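Local structure of cysteine hydrolase (Pseudomonas syringae pv. phaseolicola 1448A, 3IRV) at residues Arg22-Val28 against Val139-Cys145; Val43-Ile49 against Asp172-Asp178; Tyr122-His126 against Thr155-Gly160; Thr149-Glu154 against Val192-Ser196. The protein is probably a hydrolase of the isochorismatase-like cysteine hydrolase family, its substrate not established. All blocks are in the same frame, centred on the assembly; numbering follows the deposited sequence. Where two conformers were deposited one is given.

All four contacts belong to one parallel-sheet domain and differ in burial and chemistry. Interaction 1 is the buried sheet pairing itself, backbone bonds flanked by aliphatic side chains. Interactions 3 and 4, also buried, both use helix 149-162: one side of it receives the 122-126 loop and another helix 189-204, through side-chain hydroxyls and acids, and both contacts touch the second subunit. Interaction 2 is only partly buried, with apolar packing between a surface ion pair and a water bridge. N174 ties interaction 2 to its neighbours, its ND2, bonded chiefly to L170 O, also reaching V144 O of interaction 1, and its backbone O accepting from Q193 of interaction 4.

Interaction 1: Arg22-Val28 against Val139-Cys145; sequences RTAVIVV and VDTIIVC
With CG1 turned beside its backbone N (chi1 -64°) and the rest of the chain extended, I143 carries CD1 across to T23, whose own torsion (-57°) places CG2 anti to the backbone N; the two methyls, I143 CD1 and T23 CG2, meet at 3.8 Å. On the other face of the sheet, which A24 shares, I26 CD1 lies 3.7 Å from I142 CD1. Between these faces runs a regular parallel pairing. A24 and I26 each use both N and O, I143 both of its own, and the bond from I26 N to I143 O, at 2.8 Å, is almost straight. V28 N closes the row on C145 O. At the start, R22 O takes two donors, D140 N at 3.0 Å and T141 N at 3.2 Å, where the chain settles into the strand.

The polar end is looser. The R22 guanidinium lies flat over the D140 carboxylate, the planes 16° apart, and R22 NH2 stands 3.7 Å from D140 OD2: a long salt bridge of charge alone, since no N-H points at the oxygen. R22 NE is bonded instead to D138 O. T23 OG1, bonded to N19 O, shares a water with T141 OG1, which also donates to D140 OD1.

This is the centre of the Rossmann-like sheet: V25 and V27 turn their backbone bonds to strand 66-72, I142 and I143 reach strand 166-170, helix 50-62 packs on V25, V27 and C145, and helix 130-136 covers A24, I26, V139 and I142.

Interaction 2: Val43-Ile49 against Asp172-Asp178; sequences VKSTADI and DANAAMD
S45 faces strand 174-175 directly, and its OG donates to A176 O over 2.7 Å. The hydroxyl sits between the backbone N and the carbonyl carbon (chi1 62°), which aims it at residues 172-178 and brings S45 OG to 3.2 Å from A175 CB as well. The A175 CB is directed at the 43-49 segment, where S45 OG, T46 and the end of I49 touch it; I49 CD1 lies 3.8 Å from A175 CB. The CG2 branch of I49 lies instead over the A173 backbone, 3.6 Å from D172 O. At the other end V43 crosses M177 at about a right angle, V43 CG1 against M177 CB at 3.9 Å.

Beyond these apolar pairs K44 and D178 also cross at about a right angle. The lysine chain is extended until it bends at its last torsion (-87°), which brings K44 NZ to 3.0 Å from D178 OD2, nearly in line with the C-O bond. The other oxygen, D178 OD1, accepts from A189 N at the start of helix 189-204.

Residues 43-49 form the helically coiled loop before helix 50-62, and V43 and T46 also rest on T147 of the neighbouring strand. One water joins D48 O to D172 O, another S45 N to A176 O. A176 O thus takes both S45 OG and a water, which satisfies this backbone oxygen within a mainly apolar interface, while the K44-D178 pair lies at the exposed rim.

Interaction 3: Tyr122-His126 against Thr155-Gly160; sequences YSGFH and TTIRDG. With PO4 (phosphate ion), chain C.
G124 lies close against T156, its N donating to T156 OG1 at 2.9 Å. That hydroxyl, beside its own backbone N, also bonds C152 O one turn back in the helix, and G124 CA comes to 3.5 Å from T156 OG1. F125 fills the next place along: T156 O lies at the ring's edge, near its plane, and F125 CE2 comes to 3.5 Å from G160 CA. The ring also meets Y165 and touches L130 and L134 of helix 130-136. S123 turns OG anti to its backbone N (chi1 177°), toward D159 OD2; the modelled separation of 2.4 Å between S123 OG and D159 OD2 is doubtfully short for the hydrogen bond it represents.

The same OG accepts from F125 N and H126 N, an ST turn and ST motif that fold the loop following strand 115-119 before it enters helix 130-136 of the parallel α/β domain. S123 CB also packs on T155 CG2, at 3.7 Å.

The H126 side has little contact with 155-160, H126 CB being 4.4 Å from D159 OD2, and turns to the subunit interface, where it packs on H162 of the second subunit. Its partly exposed ring presents ND1 to a phosphate ion, probably from the crystallisation liquor; the bond from H126 ND1 to phosphate O1 is 2.7 Å long, with the oxygen in the ring plane and an angle of 165° at the hydrogen. The phosphate also accepts from R163 and from H126 and R163 of the second subunit, a basic cluster where the subunits meet.

Interaction 4: Thr149-Glu154 against Val192-Ser196; sequences TNVCCE and VQRIS
The helical segments carrying T149 and S196 run with their axes 10.2 Å apart at closest and 48° between their directions, the first opening with a wide pi-type turn over 149-153. They belong to helices 149-162 and 189-204 of the Rossmann-like isochorismatase fold, the former following directly on strand 141-147.

T149 and Q193 cross at about a right angle. Q193 leaves with CG anti to its backbone N and bends at chi2, which swings OE1 over to T149; T149 OG1 donates to Q193 OE1 at 2.7 Å, in the carbonyl plane and on a lone pair. Q193 NE2 is engaged by N174 O and by a bound glycerol.

A turn further along, S196 OG, in the conformer described, donates to E154 OE1 at 2.7 Å, meeting the carboxylate on its anti side and 22° out of plane. E154 chi1 is -113°, away from the staggered values. Its other oxygen, OE2, forms a salt bridge with R158, so both oxygens of the buried carboxylate are bonded. T149 CG2 packs against S196 OG, 3.4 Å away. N150, whose ND2 bonds the Y179 hydroxyl, brings its amide against V192, where V192 CG1 lies 3.3 Å from N150 OD1.

Interaction 1: Arg22-Val28 against Val139-Cys145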
# COMPACT_ATOMS: atom_id res chain seq x y z
N ARG A 22 6.69 -22.66 9.33
CA ARG A 22 5.57 -21.86 8.87
C ARG A 22 6.00 -20.43 8.49
O ARG A 22 5.17 -19.52 8.49
CB ARG A 22 4.45 -21.82 9.92
CG ARG A 22 3.85 -23.20 10.24
CD ARG A 22 2.53 -23.07 10.99
NE ARG A 22 1.49 -22.54 10.11
CZ ARG A 22 0.24 -22.25 10.49
NH1 ARG A 22 -0.12 -22.42 11.77
NH2 ARG A 22 -0.63 -21.79 9.59
N THR A 23 7.27 -20.28 8.14
CA THR A 23 7.87 -18.99 7.81
C THR A 23 8.51 -19.03 6.42
O THR A 23 9.05 -20.06 6.01
CB THR A 23 8.93 -18.63 8.87
OG1 THR A 23 8.31 -18.63 10.15
CG2 THR A 23 9.54 -17.22 8.66
N ALA A 24 8.45 -17.90 5.70
CA ALA A 24 9.22 -17.77 4.47
C ALA A 24 9.88 -16.41 4.43
O ALA A 24 9.35 -15.44 4.96
CB ALA A 24 8.34 -17.91 3.27
N VAL A 25 11.01 -16.34 3.73
CA VAL A 25 11.67 -15.06 3.44
C VAL A 25 11.31 -14.66 2.04
O VAL A 25 11.38 -15.48 1.12
CB VAL A 25 13.22 -15.19 3.50
CG1 VAL A 25 13.93 -13.92 2.97
CG2 VAL A 25 13.65 -15.55 4.93
N ILE A 26 10.91 -13.40 1.88
CA ILE A 26 10.58 -12.88 0.56
C ILE A 26 11.59 -11.79 0.18
O ILE A 26 11.71 -10.76 0.86
CB ILE A 26 9.15 -12.35 0.47
CG1 ILE A 26 8.15 -13.41 0.96
CG2 ILE A 26 8.83 -11.93 -0.98
CD1 ILE A 26 6.72 -12.91 0.99
N VAL A 27 12.33 -12.04 -0.90
CA VAL A 27 13.36 -11.09 -1.38
C VAL A 27 12.77 -10.33 -2.56
O VAL A 27 12.60 -10.88 -3.67
CB VAL A 27 14.64 -11.83 -1.84
CG1 VAL A 27 15.69 -10.82 -2.21
CG2 VAL A 27 15.18 -12.78 -0.71
N VAL A 28 12.40 -9.07 -2.31
CA VAL A 28 11.64 -8.31 -3.29
C VAL A 28 12.54 -7.60 -4.31
O VAL A 28 13.29 -6.67 -3.94
CB VAL A 28 10.75 -7.27 -2.59
CG1 VAL A 28 9.88 -6.52 -3.63
CG2 VAL A 28 9.90 -7.94 -1.47
N VAL A 139 2.56 -21.81 5.29
CA VAL A 139 3.27 -20.66 5.85
C VAL A 139 2.27 -19.58 6.23
O VAL A 139 1.33 -19.32 5.47
CB VAL A 139 4.26 -20.08 4.81
CG1 VAL A 139 4.76 -18.69 5.22
CG2 VAL A 139 5.41 -21.07 4.60
N ASP A 140 2.45 -18.98 7.41
CA ASP A 140 1.61 -17.84 7.80
C ASP A 140 2.41 -16.62 8.26
O ASP A 140 1.84 -15.61 8.70
CB ASP A 140 0.58 -18.25 8.87
CG ASP A 140 1.19 -18.49 10.24
OD1 ASP A 140 2.43 -18.53 10.38
OD2 ASP A 140 0.41 -18.66 11.21
N THR A 141 3.74 -16.73 8.15
CA THR A 141 4.62 -15.67 8.59
C THR A 141 5.63 -15.40 7.49
O THR A 141 6.27 -16.34 6.98
CB THR A 141 5.33 -16.06 9.89
OG1 THR A 141 4.35 -16.41 10.88
CG2 THR A 141 6.21 -14.90 10.40
N ILE A 142 5.75 -14.13 7.09
CA ILE A 142 6.69 -13.76 6.03
C ILE A 142 7.64 -12.64 6.46
O ILE A 142 7.22 -11.68 7.11
CB ILE A 142 5.97 -13.37 4.70
CG1 ILE A 142 5.00 -12.19 4.89
CG2 ILE A 142 5.22 -14.59 4.10
CD1 ILE A 142 4.31 -11.72 3.57
N ILE A 143 8.91 -12.78 6.07
CA ILE A 143 9.95 -11.79 6.39
C ILE A 143 10.27 -11.09 5.08
O ILE A 143 10.67 -11.77 4.12
CB ILE A 143 11.22 -12.51 6.90
CG1 ILE A 143 10.91 -13.23 8.22
CG2 ILE A 143 12.38 -11.53 7.08
CD1 ILE A 143 11.97 -14.26 8.63
N VAL A 144 10.11 -9.76 5.02
CA VAL A 144 10.21 -9.04 3.75
C VAL A 144 11.47 -8.19 3.73
O VAL A 144 11.75 -7.45 4.70
CB VAL A 144 8.96 -8.14 3.53
CG1 VAL A 144 9.13 -7.25 2.29
CG2 VAL A 144 7.70 -9.03 3.41
N CYS A 145 12.25 -8.35 2.66
CA CYS A 145 13.41 -7.51 2.39
C CYS A 145 13.48 -7.21 0.90
O CYS A 145 12.73 -7.82 0.12
CB CYS A 145 14.68 -8.23 2.85
SG CYS A 145 15.00 -9.81 1.95
O HOH W 1 -1.04 -21.06 6.44
O HOH W 2 6.29 -18.21 12.29

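Interaction 2: Val43-Ile49 against Asp172-Asp178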
# COMPACT_ATOMS: atom_id res chain seq x y z
N VAL A 43 18.47 2.13 -7.67
CA VAL A 43 18.16 2.64 -6.33
C VAL A 43 19.49 2.47 -5.57
O VAL A 43 19.86 1.36 -5.19
CB VAL A 43 17.06 1.76 -5.66
CG1 VAL A 43 16.80 2.24 -4.24
CG2 VAL A 43 15.77 1.79 -6.49
N LYS A 44 20.20 3.58 -5.36
CA LYS A 44 21.56 3.48 -4.78
C LYS A 44 21.64 2.85 -3.39
O LYS A 44 22.64 2.18 -3.08
CB LYS A 44 22.29 4.83 -4.81
CG LYS A 44 21.65 5.94 -4.00
CD LYS A 44 22.55 7.18 -4.08
CE LYS A 44 22.03 8.33 -3.23
NZ LYS A 44 21.04 9.19 -3.95
N SER A 45 20.59 2.99 -2.58
CA SER A 45 20.60 2.41 -1.22
C SER A 45 20.57 0.87 -1.23
O SER A 45 20.82 0.24 -0.20
CB SER A 45 19.43 2.97 -0.42
OG SER A 45 18.21 2.60 -1.04
N THR A 46 20.28 0.26 -2.38
CA THR A 46 20.37 -1.21 -2.46
C THR A 46 21.76 -1.73 -2.09
O THR A 46 21.91 -2.84 -1.58
CB THR A 46 19.98 -1.77 -3.86
OG1 THR A 46 20.77 -1.15 -4.89
CG2 THR A 46 18.49 -1.54 -4.18
N ALA A 47 22.80 -0.92 -2.35
CA ALA A 47 24.17 -1.36 -2.07
C ALA A 47 24.32 -1.78 -0.61
O ALA A 47 25.00 -2.76 -0.29
CB ALA A 47 25.17 -0.29 -2.41
N ASP A 48 23.63 -1.05 0.27
CA ASP A 48 23.72 -1.24 1.72
C ASP A 48 22.91 -2.41 2.29
O ASP A 48 23.08 -2.78 3.46
CB ASP A 48 23.34 0.05 2.44
CG ASP A 48 24.26 1.19 2.09
OD1 ASP A 48 25.49 0.95 1.95
OD2 ASP A 48 23.76 2.32 1.94
N ILE A 49 22.04 -2.99 1.46
CA ILE A 49 21.24 -4.13 1.94
C ILE A 49 21.64 -5.51 1.41
O ILE A 49 21.09 -6.52 1.85
CB ILE A 49 19.70 -3.92 1.72
CG1 ILE A 49 19.32 -3.98 0.24
CG2 ILE A 49 19.28 -2.59 2.31
CD1 ILE A 49 17.79 -4.03 0.07
N ASP A 172 16.79 -2.82 8.25
CA ASP A 172 18.10 -2.60 7.63
C ASP A 172 18.27 -3.41 6.32
O ASP A 172 19.39 -3.53 5.79
CB ASP A 172 19.21 -2.91 8.64
CG ASP A 172 19.24 -4.37 9.07
OD1 ASP A 172 18.19 -5.07 9.05
OD2 ASP A 172 20.33 -4.85 9.45
N ALA A 173 17.17 -3.95 5.80
CA ALA A 173 17.26 -4.76 4.59
C ALA A 173 16.16 -4.44 3.58
O ALA A 173 15.83 -5.28 2.73
CB ALA A 173 17.32 -6.25 4.91
N ASN A 174 15.64 -3.22 3.64
CA ASN A 174 14.71 -2.70 2.63
C ASN A 174 15.26 -1.36 2.21
O ASN A 174 15.57 -0.52 3.06
CB ASN A 174 13.29 -2.53 3.22
CG ASN A 174 12.53 -3.86 3.31
OD1 ASN A 174 11.95 -4.32 2.33
ND2 ASN A 174 12.58 -4.50 4.49
N ALA A 175 15.38 -1.16 0.90
CA ALA A 175 16.03 0.04 0.34
C ALA A 175 15.03 0.98 -0.32
O ALA A 175 14.28 0.54 -1.19
CB ALA A 175 17.07 -0.39 -0.70
N ALA A 176 15.05 2.26 0.07
CA ALA A 176 14.16 3.25 -0.51
C ALA A 176 14.91 4.16 -1.49
O ALA A 176 16.15 4.20 -1.51
CB ALA A 176 13.51 4.10 0.59
N MET A 177 14.14 4.89 -2.30
CA MET A 177 14.73 5.77 -3.29
C MET A 177 14.26 7.20 -3.07
O MET A 177 13.22 7.44 -2.46
CB MET A 177 14.42 5.29 -4.71
CG MET A 177 13.00 5.56 -5.19
SD MET A 177 12.72 5.01 -6.89
CE MET A 177 14.17 5.63 -7.75
N ASP A 178 15.08 8.15 -3.51
CA ASP A 178 14.72 9.59 -3.48
C ASP A 178 13.64 9.81 -4.53
O ASP A 178 13.62 9.11 -5.52
CB ASP A 178 15.92 10.44 -3.90
CG ASP A 178 17.13 10.27 -2.99
OD1 ASP A 178 17.03 10.52 -1.78
OD2 ASP A 178 18.21 9.90 -3.50
O HOH W 3 18.46 5.25 -2.71
O HOH W 4 21.61 -2.07 5.78

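Interaction 3: Tyr122-His126 against Thr155-Gly160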
# COMPACT_ATOMS: atom_id res chain seq x y z
N TYR A 122 3.53 -3.98 -8.76
CA TYR A 122 4.33 -3.80 -7.54
C TYR A 122 4.13 -4.91 -6.50
O TYR A 122 5.10 -5.38 -5.87
CB TYR A 122 4.05 -2.45 -6.87
CG TYR A 122 4.17 -1.28 -7.81
CD1 TYR A 122 5.30 -1.11 -8.63
CD2 TYR A 122 3.14 -0.35 -7.88
CE1 TYR A 122 5.39 -0.01 -9.49
CE2 TYR A 122 3.22 0.76 -8.75
CZ TYR A 122 4.34 0.91 -9.55
OH TYR A 122 4.40 2.02 -10.37
N SER A 123 2.87 -5.28 -6.29
CA SER A 123 2.47 -6.24 -5.27
C SER A 123 3.07 -7.60 -5.53
O SER A 123 2.92 -8.14 -6.64
CB SER A 123 0.96 -6.42 -5.31
OG SER A 123 0.56 -7.40 -4.38
N GLY A 124 3.66 -8.21 -4.49
CA GLY A 124 4.11 -9.60 -4.63
C GLY A 124 2.98 -10.61 -4.59
O GLY A 124 3.19 -11.79 -4.94
N PHE A 125 1.79 -10.17 -4.15
CA PHE A 125 0.62 -11.05 -3.98
C PHE A 125 -0.43 -10.94 -5.08
O PHE A 125 -1.02 -11.95 -5.46
CB PHE A 125 -0.11 -10.75 -2.66
CG PHE A 125 0.53 -11.39 -1.47
CD1 PHE A 125 0.33 -12.74 -1.20
CD2 PHE A 125 1.39 -10.66 -0.65
CE1 PHE A 125 0.94 -13.35 -0.10
CE2 PHE A 125 2.02 -11.26 0.45
CZ PHE A 125 1.79 -12.60 0.74
N HIS A 126 -0.71 -9.73 -5.54
CA HIS A 126 -1.85 -9.55 -6.46
C HIS A 126 -1.61 -10.22 -7.82
O HIS A 126 -0.68 -9.86 -8.54
CB HIS A 126 -2.20 -8.08 -6.66
CG HIS A 126 -3.48 -7.88 -7.42
ND1 HIS A 126 -4.71 -8.06 -6.84
CD2 HIS A 126 -3.71 -7.57 -8.72
CE1 HIS A 126 -5.66 -7.84 -7.74
NE2 HIS A 126 -5.08 -7.56 -8.89
N THR A 155 3.83 -2.65 -0.70
CA THR A 155 2.59 -3.22 -1.28
C THR A 155 2.50 -4.71 -0.95
O THR A 155 1.43 -5.19 -0.60
CB THR A 155 2.46 -2.97 -2.79
OG1 THR A 155 2.66 -1.57 -3.03
CG2 THR A 155 1.07 -3.36 -3.27
N THR A 156 3.62 -5.42 -1.04
CA THR A 156 3.66 -6.81 -0.61
C THR A 156 3.27 -6.98 0.89
O THR A 156 2.49 -7.85 1.24
CB THR A 156 5.04 -7.41 -0.92
OG1 THR A 156 5.30 -7.22 -2.33
CG2 THR A 156 5.11 -8.91 -0.53
N ILE A 157 3.83 -6.12 1.74
CA ILE A 157 3.45 -6.08 3.16
C ILE A 157 1.96 -5.80 3.39
O ILE A 157 1.29 -6.56 4.10
CB ILE A 157 4.32 -5.06 3.89
CG1 ILE A 157 5.79 -5.52 3.87
CG2 ILE A 157 3.84 -4.84 5.34
CD1 ILE A 157 6.80 -4.43 4.36
N ARG A 158 1.42 -4.73 2.79
CA ARG A 158 -0.02 -4.41 2.92
C ARG A 158 -0.89 -5.55 2.41
O ARG A 158 -1.83 -5.97 3.08
CB ARG A 158 -0.35 -3.16 2.12
CG ARG A 158 0.36 -1.92 2.67
CD ARG A 158 0.13 -0.73 1.78
NE ARG A 158 0.88 0.44 2.24
CZ ARG A 158 0.33 1.62 2.54
NH1 ARG A 158 -0.97 1.81 2.44
NH2 ARG A 158 1.11 2.62 2.97
N ASP A 159 -0.53 -6.09 1.25
CA ASP A 159 -1.31 -7.19 0.68
C ASP A 159 -1.21 -8.49 1.50
O ASP A 159 -2.17 -9.26 1.60
CB ASP A 159 -0.94 -7.41 -0.79
CG ASP A 159 -1.29 -6.19 -1.66
OD1 ASP A 159 -1.89 -5.20 -1.14
OD2 ASP A 159 -1.00 -6.24 -2.89
N GLY A 160 -0.05 -8.68 2.14
CA GLY A 160 0.16 -9.84 3.00
C GLY A 160 -0.71 -9.73 4.25
O GLY A 160 -1.42 -10.68 4.59
P PO4 C . -5.33 -7.42 -3.31
O1 PO4 C . -4.78 -8.51 -4.22
O2 PO4 C . -4.53 -7.43 -2.02
O3 PO4 C . -5.18 -6.08 -4.01
O4 PO4 C . -6.80 -7.62 -2.99

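Interaction 4: Thr149-Glu154 against Val192-Ser196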
# COMPACT_ATOMS: atom_id res chain seq x y z
N THR A 149 11.37 0.12 -0.76
CA THR A 149 10.71 0.02 0.55
C THR A 149 9.24 0.35 0.52
O THR A 149 8.42 -0.44 0.98
CB THR A 149 11.42 0.90 1.61
OG1 THR A 149 12.81 0.55 1.64
CG2 THR A 149 10.78 0.70 2.99
N ASN A 150 8.92 1.53 -0.01
CA ASN A 150 7.55 2.05 0.10
C ASN A 150 6.67 1.62 -1.07
O ASN A 150 5.46 1.91 -1.08
CB ASN A 150 7.56 3.57 0.16
CG ASN A 150 8.16 4.19 -1.07
OD1 ASN A 150 9.26 3.80 -1.50
ND2 ASN A 150 7.47 5.17 -1.64
N VAL A 151 7.27 0.95 -2.06
CA VAL A 151 6.54 0.64 -3.27
C VAL A 151 6.32 -0.87 -3.32
O VAL A 151 5.35 -1.34 -2.73
CB VAL A 151 7.20 1.20 -4.54
CG1 VAL A 151 6.27 1.02 -5.74
CG2 VAL A 151 7.54 2.71 -4.38
N CYS A 152 7.21 -1.63 -3.96
CA CYS A 152 6.98 -3.08 -4.02
C CYS A 152 7.06 -3.77 -2.66
O CYS A 152 6.27 -4.69 -2.39
CB CYS A 152 7.97 -3.74 -4.95
SG CYS A 152 7.74 -3.12 -6.64
N CYS A 153 8.00 -3.36 -1.79
CA CYS A 153 8.08 -4.00 -0.47
C CYS A 153 6.81 -3.70 0.33
O CYS A 153 6.12 -4.64 0.79
CB CYS A 153 9.34 -3.55 0.29
SG CYS A 153 10.80 -3.94 -0.69
N GLU A 154 6.46 -2.42 0.46
CA GLU A 154 5.25 -2.06 1.23
C GLU A 154 3.96 -2.62 0.63
O GLU A 154 3.06 -3.01 1.36
CB GLU A 154 5.13 -0.55 1.41
CG GLU A 154 5.28 -0.13 2.82
CD GLU A 154 4.66 1.21 3.08
OE1 GLU A 154 5.40 2.19 3.24
OE2 GLU A 154 3.44 1.31 3.07
N VAL A 192 11.51 8.79 3.11
CA VAL A 192 10.66 7.67 2.67
C VAL A 192 10.79 6.51 3.64
O VAL A 192 9.77 5.98 4.09
CB VAL A 192 11.03 7.21 1.24
CG1 VAL A 192 10.25 5.95 0.87
CG2 VAL A 192 10.68 8.31 0.23
N GLN A 193 12.03 6.13 3.94
CA GLN A 193 12.31 5.01 4.82
C GLN A 193 11.73 5.20 6.23
O GLN A 193 11.09 4.28 6.75
CB GLN A 193 13.82 4.76 4.88
CG GLN A 193 14.20 3.44 5.60
CD GLN A 193 14.13 2.22 4.70
OE1 GLN A 193 13.70 2.30 3.56
NE2 GLN A 193 14.52 1.04 5.25
N ARG A 194 11.96 6.38 6.82
CA ARG A 194 11.45 6.75 8.15
C ARG A 194 9.93 6.60 8.19
O ARG A 194 9.37 5.97 9.09
CB ARG A 194 11.85 8.21 8.45
CG ARG A 194 11.26 8.81 9.71
CD ARG A 194 11.98 10.10 10.08
NE ARG A 194 11.88 11.13 9.06
CZ ARG A 194 10.94 12.09 9.03
NH1 ARG A 194 10.01 12.17 9.99
NH2 ARG A 194 10.96 12.98 8.06
N ILE A 195 9.27 7.19 7.20
CA ILE A 195 7.81 7.15 7.17
C ILE A 195 7.28 5.74 6.92
O ILE A 195 6.35 5.31 7.58
CB ILE A 195 7.22 8.16 6.13
CG1 ILE A 195 7.11 9.57 6.73
CG2 ILE A 195 5.76 7.82 5.81
CD1 ILE A 195 8.34 10.20 7.23
N SER A 196 7.92 5.00 6.02
CA SER A 196 7.48 3.64 5.70
C SER A 196 7.61 2.70 6.90
O SER A 196 6.66 1.98 7.24
CB SER A 196 8.28 3.08 4.53
OG SER A 196 7.85 1.77 4.22